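Local coordinates for ankyrin repeat domain protein (Legionella pneumophila subsp. pneumophila, PDB 6MCA) that is a bacterial effector, with ankyrin repeats and a cysteine protease-like part, and interacts with LARP7 of the host 7SK snRNP complex, at residues Pro58-Ala63 and Arg89-Trp94; Phe163-Asp168 and Leu418-Asp423; Ala229-Tyr234 and Lys246-Leu251; Ala278-Gly283 and Gly290-Tyr295. All blocks are in the same frame, centred on the assembly; numbering follows the deposited sequence.

Contact 1 (Pro58-Ala63 and Arg89-Trp94); sequences PLIECA and RTPLHW
Ile60 lays its CG2 methyl over one face of the Trp94 indole, 3.6 Å from the centroid of the five-membered ring and 24° off the ring normal, a CH-pi contact. CG2 stands anti to the backbone N of Ile60, and the other branch turns elsewhere: CG1 crosses the Pro91 ring at about a right angle, 3.7 Å from Pro91 CG, and CD1 ends 3.7 Å from Arg89 O. Leu59 meets the same proline carbon with CD2 at 3.8 Å, again crosswise, so two neighbouring residues of one helix close on the ring that starts the other. A turn later, Ala63 CB rests 3.8 Å from Trp94 CB. The indole is held from behind as well, since Arg89 CD lies against its opposite face and Asp85 accepts a hydrogen bond from NE1; the guanidinium of Arg89 pairs with Asp97. Within the second segment Thr90 OG1 and His93 ND1 share a hydrogen bond of 3.1 Å, tying the N-cap to the first turn, while His93 NE2 reaches Leu122 O. Thr90-Pro91-Leu92-His93 matches the TPLH signature of ankyrin repeats, in keeping with the repeat predicted here, and the side-by-side packing of helices 58-65 and 91-97 is consistent with an ankyrin stack.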
loop_
_atom_site.group_PDB
_atom_site.type_symbol
_atom_site.label_atom_id
_atom_site.label_comp_id
_atom_site.label_asym_id
_atom_site.label_seq_id
_atom_site.Cartn_x
_atom_site.Cartn_y
_atom_site.Cartn_z
ATOM N N PRO A 58 -17.550 -12.884 -15.964
ATOM C CA PRO A 58 -18.454 -11.875 -16.546
ATOM C C PRO A 58 -18.960 -10.856 -15.534
ATOM O O PRO A 58 -19.063 -9.665 -15.857
ATOM C CB PRO A 58 -19.593 -12.728 -17.120
ATOM C CG PRO A 58 -18.955 -14.032 -17.437
ATOM C CD PRO A 58 -17.907 -14.253 -16.381
ATOM N N LEU A 59 -19.270 -11.292 -14.310
ATOM C CA LEU A 59 -19.725 -10.356 -13.286
ATOM C C LEU A 59 -18.615 -9.392 -12.887
ATOM O O LEU A 59 -18.866 -8.200 -12.676
ATOM C CB LEU A 59 -20.238 -11.122 -12.068
ATOM C CG LEU A 59 -20.960 -10.288 -11.009
ATOM C CD1 LEU A 59 -22.162 -9.581 -11.615
ATOM C CD2 LEU A 59 -21.379 -11.158 -9.834
ATOM N N ILE A 60 -17.381 -9.888 -12.780
ATOM C CA ILE A 60 -16.262 -9.006 -12.471
ATOM C C ILE A 60 -16.002 -8.045 -13.625
ATOM O O ILE A 60 -15.630 -6.887 -13.403
ATOM C CB ILE A 60 -15.014 -9.836 -12.115
ATOM C CG1 ILE A 60 -15.247 -10.606 -10.813
ATOM C CG2 ILE A 60 -13.786 -8.949 -11.996
ATOM C CD1 ILE A 60 -14.039 -11.381 -10.333
ATOM N N GLU A 61 -16.204 -8.492 -14.867
ATOM C CA GLU A 61 -16.116 -7.576 -16.002
ATOM C C GLU A 61 -17.163 -6.474 -15.894
ATOM O O GLU A 61 -16.866 -5.297 -16.138
ATOM C CB GLU A 61 -16.283 -8.345 -17.314
ATOM C CG GLU A 61 -15.168 -9.332 -17.615
ATOM C CD GLU A 61 -13.910 -8.663 -18.132
ATOM O OE1 GLU A 61 -13.947 -7.444 -18.401
ATOM O OE2 GLU A 61 -12.883 -9.359 -18.277
ATOM N N CYS A 62 -18.395 -6.840 -15.528
ATOM C CA CYS A 62 -19.442 -5.843 -15.331
ATOM C C CYS A 62 -19.063 -4.853 -14.238
ATOM O O CYS A 62 -19.290 -3.645 -14.375
ATOM C CB CYS A 62 -20.761 -6.533 -14.983
ATOM S SG CYS A 62 -21.463 -7.512 -16.320
ATOM N N ALA A 63 -18.490 -5.349 -13.140
ATOM C CA ALA A 63 -18.081 -4.465 -12.054
ATOM C C ALA A 63 -16.971 -3.519 -12.500
ATOM O O ALA A 63 -17.002 -2.323 -12.189
ATOM C CB ALA A 63 -17.634 -5.288 -10.845
ATOM N N ARG A 89 -9.993 -10.936 -5.363
ATOM C CA ARG A 89 -10.894 -9.794 -5.476
ATOM C C ARG A 89 -12.262 -10.281 -5.940
ATOM O O ARG A 89 -12.431 -10.664 -7.103
ATOM C CB ARG A 89 -10.331 -8.760 -6.448
ATOM C CG ARG A 89 -9.305 -7.810 -5.856
ATOM C CD ARG A 89 -9.211 -6.550 -6.703
ATOM N NE ARG A 89 -8.151 -5.648 -6.262
ATOM C CZ ARG A 89 -7.964 -4.425 -6.750
ATOM N NH1 ARG A 89 -8.768 -3.957 -7.694
ATOM N NH2 ARG A 89 -6.973 -3.671 -6.294
ATOM N N THR A 90 -13.238 -10.265 -5.036
ATOM C CA THR A 90 -14.608 -10.587 -5.387
ATOM C C THR A 90 -15.195 -9.452 -6.223
ATOM O O THR A 90 -14.618 -8.366 -6.302
ATOM C CB THR A 90 -15.435 -10.818 -4.121
ATOM O OG1 THR A 90 -15.650 -9.568 -3.453
ATOM C CG2 THR A 90 -14.716 -11.776 -3.181
ATOM N N PRO A 91 -16.335 -9.681 -6.886
ATOM C CA PRO A 91 -17.003 -8.568 -7.582
ATOM C C PRO A 91 -17.274 -7.372 -6.687
ATOM O O PRO A 91 -17.230 -6.225 -7.158
ATOM C CB PRO A 91 -18.305 -9.207 -8.081
ATOM C CG PRO A 91 -17.963 -10.640 -8.268
ATOM C CD PRO A 91 -16.965 -10.980 -7.192
ATOM N N LEU A 92 -17.552 -7.603 -5.400
ATOM C CA LEU A 92 -17.747 -6.493 -4.476
ATOM C C LEU A 92 -16.466 -5.687 -4.303
ATOM O O LEU A 92 -16.511 -4.456 -4.211
ATOM C CB LEU A 92 -18.244 -7.011 -3.127
ATOM C CG LEU A 92 -18.726 -5.940 -2.149
ATOM C CD1 LEU A 92 -19.896 -5.168 -2.738
ATOM C CD2 LEU A 92 -19.108 -6.565 -0.819
ATOM N N HIS A 93 -15.316 -6.367 -4.250
ATOM C CA HIS A 93 -14.036 -5.666 -4.207
ATOM C C HIS A 93 -13.895 -4.719 -5.391
ATOM O O HIS A 93 -13.504 -3.557 -5.233
ATOM C CB HIS A 93 -12.883 -6.672 -4.199
ATOM C CG HIS A 93 -12.524 -7.185 -2.840
ATOM N ND1 HIS A 93 -13.021 -8.367 -2.336
ATOM C CD2 HIS A 93 -11.701 -6.685 -1.886
ATOM C CE1 HIS A 93 -12.526 -8.571 -1.128
ATOM N NE2 HIS A 93 -11.723 -7.565 -0.831
ATOM N N TRP A 94 -14.223 -5.202 -6.592
ATOM C CA TRP A 94 -14.068 -4.384 -7.790
ATOM C C TRP A 94 -15.053 -3.223 -7.801
ATOM O O TRP A 94 -14.701 -2.109 -8.207
ATOM C CB TRP A 94 -14.242 -5.249 -9.037
ATOM C CG TRP A 94 -13.132 -6.232 -9.220
ATOM C CD1 TRP A 94 -13.161 -7.565 -8.932
ATOM C CD2 TRP A 94 -11.820 -5.958 -9.720
ATOM N NE1 TRP A 94 -11.950 -8.140 -9.230
ATOM C CE2 TRP A 94 -11.108 -7.174 -9.714
ATOM C CE3 TRP A 94 -11.177 -4.802 -10.177
ATOM C CZ2 TRP A 94 -9.788 -7.267 -10.145
ATOM C CZ3 TRP A 94 -9.867 -4.897 -10.605
ATOM C CH2 TRP A 94 -9.186 -6.121 -10.586
#

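Contact 2 (Phe163-Asp168 and Leu418-Asp423); sequences FELQGD and LFQACD
Gln420 brings the amide at the end of its side chain against the backbone of Gln166 and engages both backbone polar groups, N and O, of that residue. Its OE1 accepts from Gln166 N at 2.9 Å in a nearly straight bond (169° at the hydrogen), with the donor tilted somewhat from the carbonyl plane. Its NE2 gives a hydrogen to Gln166 O at 3.2 Å, lying in the carbonyl plane on a lone pair, and the acceptor in turn lies close to the plane of the amide. Gln420 reaches this far because its chain runs extended beyond CG (chi2 -167°).

The apolar part lies beside this pair of bonds. Leu165 crosses the stem of Gln420 at a slant, its CD2 3.8 Å from Gln420 CB, and Ala421 CB packs 3.8 Å from Phe163 CD1. Phe163 also touches Arg432 of helix 427-440, and Leu165 leans on Tyr183.

The chain is led into place by a Schellman motif at Glu164, where helix 147-162 ends and positive phi turns the backbone toward strand 168-172. Across the contact the hydrogen bonds are neutral ones, a side-chain amide bonding to the N and O of one residue, much as a strand neighbour would. With one donor and one acceptor engaged, the two ends of the amide are told apart, which probably fixes its rotation, since turning it over would set donor against donor and acceptor against acceptor.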
loop_
_atom_site.group_PDB
_atom_site.type_symbol
_atom_site.label_atom_id
_atom_site.label_comp_id
_atom_site.label_asym_id
_atom_site.label_seq_id
_atom_site.Cartn_x
_atom_site.Cartn_y
_atom_site.Cartn_z
ATOM N N PHE A 163 8.581 0.027 10.360
ATOM C CA PHE A 163 9.575 -0.544 11.257
ATOM C C PHE A 163 10.413 -1.632 10.597
ATOM O O PHE A 163 11.257 -2.233 11.271
ATOM C CB PHE A 163 8.894 -1.097 12.513
ATOM C CG PHE A 163 8.373 -0.031 13.437
ATOM C CD1 PHE A 163 9.221 0.607 14.328
ATOM C CD2 PHE A 163 7.039 0.341 13.407
ATOM C CE1 PHE A 163 8.748 1.592 15.176
ATOM C CE2 PHE A 163 6.559 1.325 14.253
ATOM C CZ PHE A 163 7.415 1.951 15.139
ATOM N N GLU A 164 10.197 -1.895 9.305
ATOM C CA GLU A 164 10.994 -2.857 8.539
ATOM C C GLU A 164 10.987 -4.239 9.188
ATOM O O GLU A 164 12.022 -4.896 9.306
ATOM C CB GLU A 164 12.426 -2.355 8.344
ATOM C CG GLU A 164 12.528 -1.076 7.529
ATOM C CD GLU A 164 13.962 -0.646 7.297
ATOM O OE1 GLU A 164 14.211 0.575 7.197
ATOM O OE2 GLU A 164 14.842 -1.528 7.214
ATOM N N LEU A 165 9.808 -4.686 9.610
ATOM C CA LEU A 165 9.681 -5.982 10.256
ATOM C C LEU A 165 9.755 -7.107 9.231
ATOM O O LEU A 165 9.309 -6.969 8.088
ATOM C CB LEU A 165 8.366 -6.069 11.031
ATOM C CG LEU A 165 8.132 -4.985 12.083
ATOM C CD1 LEU A 165 6.798 -5.195 12.784
ATOM C CD2 LEU A 165 9.272 -4.963 13.087
ATOM N N GLN A 166 10.327 -8.230 9.654
ATOM C CA GLN A 166 10.438 -9.420 8.827
ATOM C C GLN A 166 9.496 -10.501 9.342
ATOM O O GLN A 166 9.174 -10.553 10.533
ATOM C CB GLN A 166 11.876 -9.949 8.810
ATOM C CG GLN A 166 12.889 -8.987 8.210
ATOM C CD GLN A 166 14.234 -9.642 7.958
ATOM O OE1 GLN A 166 14.497 -10.747 8.433
ATOM N NE2 GLN A 166 15.093 -8.961 7.208
ATOM N N GLY A 167 9.057 -11.363 8.434
ATOM C CA GLY A 167 8.197 -12.470 8.800
ATOM C C GLY A 167 6.723 -12.142 8.659
ATOM O O GLY A 167 6.314 -11.204 7.969
ATOM N N ASP A 168 5.912 -12.946 9.338
ATOM C CA ASP A 168 4.464 -12.830 9.296
ATOM C C ASP A 168 3.924 -12.399 10.653
ATOM O O ASP A 168 4.644 -12.344 11.654
ATOM C CB ASP A 168 3.822 -14.160 8.879
ATOM C CG ASP A 168 4.322 -14.657 7.539
ATOM O OD1 ASP A 168 4.407 -13.844 6.595
ATOM O OD2 ASP A 168 4.625 -15.864 7.430
ATOM N N LEU A 418 9.211 -4.414 19.247
ATOM C CA LEU A 418 10.201 -4.339 20.319
ATOM C C LEU A 418 11.435 -5.175 20.000
ATOM O O LEU A 418 12.570 -4.715 20.168
ATOM C CB LEU A 418 9.570 -4.792 21.637
ATOM C CG LEU A 418 10.503 -4.998 22.832
ATOM C CD1 LEU A 418 11.186 -3.696 23.220
ATOM C CD2 LEU A 418 9.738 -5.584 24.009
ATOM N N PHE A 419 11.233 -6.407 19.529
ATOM C CA PHE A 419 12.366 -7.303 19.329
ATOM C C PHE A 419 13.180 -6.917 18.100
ATOM O O PHE A 419 14.416 -6.928 18.144
ATOM C CB PHE A 419 11.883 -8.748 19.216
ATOM C CG PHE A 419 12.995 -9.760 19.203
ATOM C CD1 PHE A 419 13.685 -10.066 20.366
ATOM C CD2 PHE A 419 13.348 -10.406 18.030
ATOM C CE1 PHE A 419 14.708 -10.996 20.357
ATOM C CE2 PHE A 419 14.371 -11.338 18.015
ATOM C CZ PHE A 419 15.051 -11.633 19.181
ATOM N N GLN A 420 12.517 -6.565 16.996
ATOM C CA GLN A 420 13.234 -6.376 15.743
ATOM C C GLN A 420 13.748 -4.958 15.535
ATOM O O GLN A 420 14.814 -4.784 14.933
ATOM C CB GLN A 420 12.339 -6.759 14.560
ATOM C CG GLN A 420 11.815 -8.186 14.600
ATOM C CD GLN A 420 11.217 -8.623 13.276
ATOM O OE1 GLN A 420 11.719 -8.270 12.208
ATOM N NE2 GLN A 420 10.135 -9.391 13.339
ATOM N N ALA A 421 13.033 -3.936 16.009
ATOM C CA ALA A 421 13.288 -2.570 15.574
ATOM C C ALA A 421 13.845 -1.653 16.655
ATOM O O ALA A 421 14.147 -0.492 16.356
ATOM C CB ALA A 421 12.001 -1.959 15.005
ATOM N N CYS A 422 13.998 -2.124 17.888
ATOM C CA CYS A 422 14.428 -1.277 18.996
ATOM C C CYS A 422 15.847 -1.647 19.411
ATOM O O CYS A 422 16.101 -2.783 19.826
ATOM C CB CYS A 422 13.471 -1.399 20.182
ATOM S SG CYS A 422 11.835 -0.682 19.894
ATOM N N ASP A 423 16.762 -0.686 19.304
ATOM C CA ASP A 423 18.133 -0.839 19.769
ATOM C C ASP A 423 18.287 -0.173 21.131
ATOM O O ASP A 423 17.788 0.934 21.352
ATOM C CB ASP A 423 19.125 -0.231 18.775
ATOM C CG ASP A 423 19.008 -0.836 17.389
ATOM O OD1 ASP A 423 18.560 -1.997 17.278
ATOM O OD2 ASP A 423 19.367 -0.149 16.408
#

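Contact 3 (Ala229-Tyr234 and Lys246-Leu251); sequences AELLQY and KRIAAL
The helical segments that bring Glu230 to Arg247 and Leu231 to Leu251 run nearly antiparallel, 152° between their directions, with axes 11.4 Å apart at closest approach. Glu230 spans the distance with a fully extended chain, its CG anti to the backbone N (chi1 -179°). Arg247 answers with a chain folded at chi2 and chi3, which turns the guanidinium side-on to the carboxylate. The two planes are only 12° apart, and the salt bridge has two prongs: Arg247 NE to Glu230 OE2 at 2.8 Å, on the syn lone pair, and Arg247 NH2 to Glu230 OE1 at 2.9 Å. Both bonds are almost straight.

Together helices 215-233 and 242-251 form a helical hairpin, closed by the short loop between them. At the loop end Tyr234 folds its hydroxyl back to Glu230 OE2, a weak bond of 2.6 Å, so that this oxygen has two donors. The same OH sits 3.7 Å from Arg247 CG, the tyrosine ring standing steeply to the guanidinium plane, and His244 meets that ring edge-to-face.

Next to the salt bridge the contact is apolar. Leu231 and Leu251 meet tip to tip, CD2 to CD1 at 3.7 Å, and Leu231 CD2 lies 4.1 Å from Ile248 CG1. Helix 305-312 closes this side, with Leu312 on Leu231 and both Ile305 and Ile308 on Ile248.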
loop_
_atom_site.group_PDB
_atom_site.type_symbol
_atom_site.label_atom_id
_atom_site.label_comp_id
_atom_site.label_asym_id
_atom_site.label_seq_id
_atom_site.Cartn_x
_atom_site.Cartn_y
_atom_site.Cartn_z
ATOM N N ALA A 229 -2.888 7.047 -8.189
ATOM C CA ALA A 229 -3.856 6.005 -7.870
ATOM C C ALA A 229 -4.765 5.735 -9.058
ATOM O O ALA A 229 -4.908 4.587 -9.499
ATOM C CB ALA A 229 -4.672 6.405 -6.639
ATOM N N GLU A 230 -5.343 6.797 -9.627
ATOM C CA GLU A 230 -6.196 6.628 -10.797
ATOM C C GLU A 230 -5.443 5.905 -11.905
ATOM O O GLU A 230 -5.898 4.871 -12.411
ATOM C CB GLU A 230 -6.704 7.987 -11.279
ATOM C CG GLU A 230 -7.625 7.909 -12.488
ATOM C CD GLU A 230 -8.127 9.270 -12.931
ATOM O OE1 GLU A 230 -7.818 10.271 -12.249
ATOM O OE2 GLU A 230 -8.831 9.339 -13.961
ATOM N N LEU A 231 -4.249 6.402 -12.247
ATOM C CA LEU A 231 -3.484 5.796 -13.331
ATOM C C LEU A 231 -3.146 4.346 -13.028
ATOM O O LEU A 231 -2.995 3.539 -13.953
ATOM C CB LEU A 231 -2.209 6.597 -13.590
ATOM C CG LEU A 231 -2.389 7.935 -14.308
ATOM C CD1 LEU A 231 -1.106 8.748 -14.250
ATOM C CD2 LEU A 231 -2.829 7.718 -15.747
ATOM N N LEU A 232 -3.039 3.988 -11.747
ATOM C CA LEU A 232 -2.733 2.601 -11.426
ATOM C C LEU A 232 -3.961 1.717 -11.591
ATOM O O LEU A 232 -3.845 0.570 -12.039
ATOM C CB LEU A 232 -2.171 2.502 -10.008
ATOM C CG LEU A 232 -0.737 3.017 -9.854
ATOM C CD1 LEU A 232 -0.261 2.887 -8.416
ATOM C CD2 LEU A 232 0.200 2.283 -10.803
ATOM N N GLN A 233 -5.146 2.246 -11.268
ATOM C CA GLN A 233 -6.357 1.437 -11.362
ATOM C C GLN A 233 -6.615 1.006 -12.800
ATOM O O GLN A 233 -7.020 -0.136 -13.052
ATOM C CB GLN A 233 -7.549 2.214 -10.805
ATOM C CG GLN A 233 -8.701 1.336 -10.349
ATOM C CD GLN A 233 -9.429 1.910 -9.151
ATOM O OE1 GLN A 233 -9.609 1.234 -8.138
ATOM N NE2 GLN A 233 -9.852 3.164 -9.260
ATOM N N TYR A 234 -6.355 1.899 -13.759
ATOM C CA TYR A 234 -6.532 1.565 -15.167
ATOM C C TYR A 234 -5.656 0.398 -15.599
ATOM O O TYR A 234 -5.929 -0.212 -16.638
ATOM C CB TYR A 234 -6.232 2.783 -16.043
ATOM C CG TYR A 234 -7.146 3.964 -15.802
ATOM C CD1 TYR A 234 -8.393 3.796 -15.212
ATOM C CD2 TYR A 234 -6.762 5.247 -16.165
ATOM C CE1 TYR A 234 -9.229 4.873 -14.990
ATOM C CE2 TYR A 234 -7.592 6.331 -15.947
ATOM C CZ TYR A 234 -8.824 6.139 -15.360
ATOM O OH TYR A 234 -9.653 7.214 -15.141
ATOM N N LYS A 246 -8.603 10.006 -22.826
ATOM C CA LYS A 246 -8.934 11.390 -22.498
ATOM C C LYS A 246 -8.457 11.749 -21.096
ATOM O O LYS A 246 -7.917 12.841 -20.871
ATOM C CB LYS A 246 -10.440 11.619 -22.628
ATOM C CG LYS A 246 -10.960 11.549 -24.054
ATOM C CD LYS A 246 -12.222 12.379 -24.228
ATOM C CE LYS A 246 -13.465 11.503 -24.250
ATOM N NZ LYS A 246 -13.795 10.964 -22.901
ATOM N N ARG A 247 -8.637 10.835 -20.141
ATOM C CA ARG A 247 -8.160 11.085 -18.785
ATOM C C ARG A 247 -6.641 11.192 -18.748
ATOM O O ARG A 247 -6.091 12.055 -18.052
ATOM C CB ARG A 247 -8.649 9.982 -17.847
ATOM C CG ARG A 247 -10.003 10.277 -17.230
ATOM C CD ARG A 247 -10.027 11.652 -16.577
ATOM N NE ARG A 247 -9.256 11.695 -15.338
ATOM C CZ ARG A 247 -8.816 12.814 -14.769
ATOM N NH1 ARG A 247 -9.056 13.989 -15.335
ATOM N NH2 ARG A 247 -8.128 12.758 -13.637
ATOM N N ILE A 248 -5.947 10.325 -19.487
ATOM C CA ILE A 248 -4.489 10.396 -19.535
ATOM C C ILE A 248 -4.039 11.715 -20.155
ATOM O O ILE A 248 -3.057 12.322 -19.711
ATOM C CB ILE A 248 -3.919 9.181 -20.290
ATOM C CG1 ILE A 248 -4.256 7.887 -19.549
ATOM C CG2 ILE A 248 -2.412 9.301 -20.439
ATOM C CD1 ILE A 248 -3.774 6.640 -20.255
ATOM N N ALA A 249 -4.754 12.186 -21.181
ATOM C CA ALA A 249 -4.431 13.478 -21.777
ATOM C C ALA A 249 -4.639 14.609 -20.782
ATOM O O ALA A 249 -3.852 15.564 -20.741
ATOM C CB ALA A 249 -5.273 13.702 -23.033
ATOM N N ALA A 250 -5.698 14.521 -19.975
ATOM C CA ALA A 250 -5.921 15.528 -18.943
ATOM C C ALA A 250 -4.794 15.525 -17.915
ATOM O O ALA A 250 -4.289 16.588 -17.533
ATOM C CB ALA A 250 -7.271 15.294 -18.264
ATOM N N LEU A 251 -4.379 14.337 -17.466
ATOM C CA LEU A 251 -3.343 14.247 -16.438
ATOM C C LEU A 251 -1.961 14.618 -16.963
ATOM O O LEU A 251 -1.099 15.044 -16.183
ATOM C CB LEU A 251 -3.307 12.847 -15.836
ATOM C CG LEU A 251 -4.653 12.359 -15.304
ATOM C CD1 LEU A 251 -4.746 10.839 -15.292
ATOM C CD2 LEU A 251 -4.861 12.937 -13.917
#

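Contact 4 (Ala278-Gly283 and Gly290-Tyr295); sequences AKIDRG and GSVNIY
Lys279 and Asn293 form a hydrogen-bonded pair between antiparallel strands 276-280 and 292-297, neighbours in the five-stranded antiparallel sheet, which probably belongs to the cysteine protease-like part of the protein. The strands run 168° to each other and are joined through the short helix 286-289. Lys279 N gives to Asn293 O at 2.9 Å, Asn293 N returns a bond to Lys279 O at 3.0 Å, and Asp281 N reaches Ser291 O at 3.0 Å. Water 1 sits beside this pair, accepting from Asn293 ND2 at 2.9 Å and lying next to Lys279 O.

The lysine side chain can be followed outward. CB lies at the edge of the Tyr295 ring, near its plane. CG and CD carry the chain onward along the sheet face it shares with Asn293, Phe270 of the next strand touching this side chain. A bend at chi3 (64°) then swings CE back to within 3.8 Å of Tyr295 OH. Finally NZ leaves the two strands for a salt bridge with Glu289 and a hydrogen bond with His322, which probably offsets the charge of this buried lysine.

On the other face Ile280 and Val292 lie side by side, pointing the same way, with CG2 of each 3.9 Å apart; Val358 of helix 355-364 rests on both. Past the paired residues, water 2 sits between Asp281 O and Gly290 O. There the backbone makes an Asx turn: Gly283 N meets Asp281 OD1 at 3.2 Å, approaching from above the carboxylate, 49° out of its plane.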
loop_
_atom_site.group_PDB
_atom_site.type_symbol
_atom_site.label_atom_id
_atom_site.label_comp_id
_atom_site.label_asym_id
_atom_site.label_seq_id
_atom_site.Cartn_x
_atom_site.Cartn_y
_atom_site.Cartn_z
ATOM N N ALA A 278 12.566 12.857 -12.555
ATOM C CA ALA A 278 13.343 12.287 -11.464
ATOM C C ALA A 278 13.135 10.786 -11.411
ATOM O O ALA A 278 11.997 10.313 -11.477
ATOM C CB ALA A 278 12.961 12.911 -10.119
ATOM N N LYS A 279 14.237 10.054 -11.282
ATOM C CA LYS A 279 14.218 8.612 -11.090
ATOM C C LYS A 279 14.660 8.288 -9.670
ATOM O O LYS A 279 15.685 8.802 -9.195
ATOM C CB LYS A 279 15.118 7.901 -12.103
ATOM C CG LYS A 279 15.135 6.388 -11.938
ATOM C CD LYS A 279 15.772 5.696 -13.130
ATOM C CE LYS A 279 17.233 6.075 -13.268
ATOM N NZ LYS A 279 17.913 5.273 -14.324
ATOM N N ILE A 280 13.880 7.438 -9.005
ATOM C CA ILE A 280 14.101 7.014 -7.631
ATOM C C ILE A 280 14.153 5.493 -7.637
ATOM O O ILE A 280 13.149 4.828 -7.943
ATOM C CB ILE A 280 12.999 7.515 -6.688
ATOM C CG1 ILE A 280 12.813 9.026 -6.831
ATOM C CG2 ILE A 280 13.315 7.126 -5.251
ATOM C CD1 ILE A 280 11.499 9.530 -6.278
ATOM N N ASP A 281 15.324 4.946 -7.306
ATOM C CA ASP A 281 15.512 3.504 -7.168
ATOM C C ASP A 281 16.613 3.309 -6.128
ATOM O O ASP A 281 17.799 3.437 -6.444
ATOM C CB ASP A 281 15.875 2.858 -8.499
ATOM C CG ASP A 281 15.947 1.343 -8.413
ATOM O OD1 ASP A 281 15.662 0.786 -7.330
ATOM O OD2 ASP A 281 16.290 0.706 -9.432
ATOM N N ARG A 282 16.210 3.010 -4.896
ATOM C CA ARG A 282 17.138 2.862 -3.783
ATOM C C ARG A 282 17.704 1.452 -3.667
ATOM O O ARG A 282 18.404 1.157 -2.693
ATOM C CB ARG A 282 16.448 3.256 -2.475
ATOM C CG ARG A 282 15.801 4.629 -2.518
ATOM C CD ARG A 282 14.867 4.847 -1.338
ATOM N NE ARG A 282 15.594 4.987 -0.080
ATOM C CZ ARG A 282 15.060 5.467 1.039
ATOM N NH1 ARG A 282 15.796 5.563 2.138
ATOM N NH2 ARG A 282 13.793 5.857 1.058
ATOM N N GLY A 283 17.423 0.582 -4.634
ATOM C CA GLY A 283 17.895 -0.787 -4.581
ATOM C C GLY A 283 19.269 -0.989 -5.189
ATOM O O GLY A 283 20.157 -0.145 -5.031
ATOM N N GLY A 290 23.409 5.907 -7.820
ATOM C CA GLY A 290 22.846 6.610 -6.690
ATOM C C GLY A 290 21.341 6.425 -6.642
ATOM O O GLY A 290 20.713 5.897 -7.561
ATOM N N SER A 291 20.746 6.883 -5.541
ATOM C CA SER A 291 19.337 6.587 -5.306
ATOM C C SER A 291 18.412 7.475 -6.129
ATOM O O SER A 291 17.429 6.986 -6.694
ATOM C CB SER A 291 19.013 6.723 -3.820
ATOM O OG SER A 291 19.502 5.615 -3.085
ATOM N N VAL A 292 18.695 8.774 -6.201
ATOM C CA VAL A 292 17.758 9.747 -6.755
ATOM C C VAL A 292 18.491 10.643 -7.740
ATOM O O VAL A 292 19.400 11.389 -7.347
ATOM C CB VAL A 292 17.100 10.597 -5.656
ATOM C CG1 VAL A 292 16.379 11.783 -6.274
ATOM C CG2 VAL A 292 16.147 9.748 -4.827
ATOM N N ASN A 293 18.062 10.609 -9.003
ATOM C CA ASN A 293 18.635 11.443 -10.054
ATOM C C ASN A 293 17.564 12.340 -10.660
ATOM O O ASN A 293 16.444 11.893 -10.928
ATOM C CB ASN A 293 19.277 10.588 -11.152
ATOM C CG ASN A 293 20.545 9.903 -10.687
ATOM O OD1 ASN A 293 21.620 10.502 -10.684
ATOM N ND2 ASN A 293 20.427 8.642 -10.290
ATOM N N ILE A 294 17.917 13.605 -10.891
ATOM C CA ILE A 294 17.005 14.613 -11.419
ATOM C C ILE A 294 17.586 15.156 -12.716
ATOM O O ILE A 294 18.729 15.631 -12.739
ATOM C CB ILE A 294 16.771 15.751 -10.408
ATOM C CG1 ILE A 294 16.306 15.187 -9.062
ATOM C CG2 ILE A 294 15.764 16.755 -10.955
ATOM C CD1 ILE A 294 16.341 16.193 -7.934
ATOM N N TYR A 295 16.793 15.099 -13.781
ATOM C CA TYR A 295 17.166 15.520 -15.119
ATOM C C TYR A 295 16.241 16.634 -15.588
ATOM O O TYR A 295 15.132 16.812 -15.074
ATOM C CB TYR A 295 17.079 14.357 -16.123
ATOM C CG TYR A 295 17.586 13.020 -15.629
ATOM C CD1 TYR A 295 16.814 12.225 -14.789
ATOM C CD2 TYR A 295 18.822 12.535 -16.033
ATOM C CE1 TYR A 295 17.270 11.000 -14.345
ATOM C CE2 TYR A 295 19.285 11.309 -15.597
ATOM C CZ TYR A 295 18.507 10.546 -14.754
ATOM O OH TYR A 295 18.968 9.324 -14.318
HETATM O O HOH W 1 18.046 6.962 -9.860
HETATM O O HOH W 2 18.832 4.407 -8.725
#

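Overall arrangement
The four contacts lie in different parts of one chain. Contact 1 in the ankyrin stack and contact 3 in the helical hairpin have centres about 20 Å apart but approach to about 5 Å at their nearest atoms; the ring of Trp94 meets His236, in the hairpin's loop. Contact 4, in the sheet, falls within the long excursion between the two segments of contact 2, and their nearest atoms are about 7 Å apart. Contacts 1 and 4 lie on opposite sides of the chain's centre, about 37 Å between centres. Small molecules probably from the crystallisation liquor touch three of them: tartrate at Arg89, glycerol at Glu164 and at Arg282.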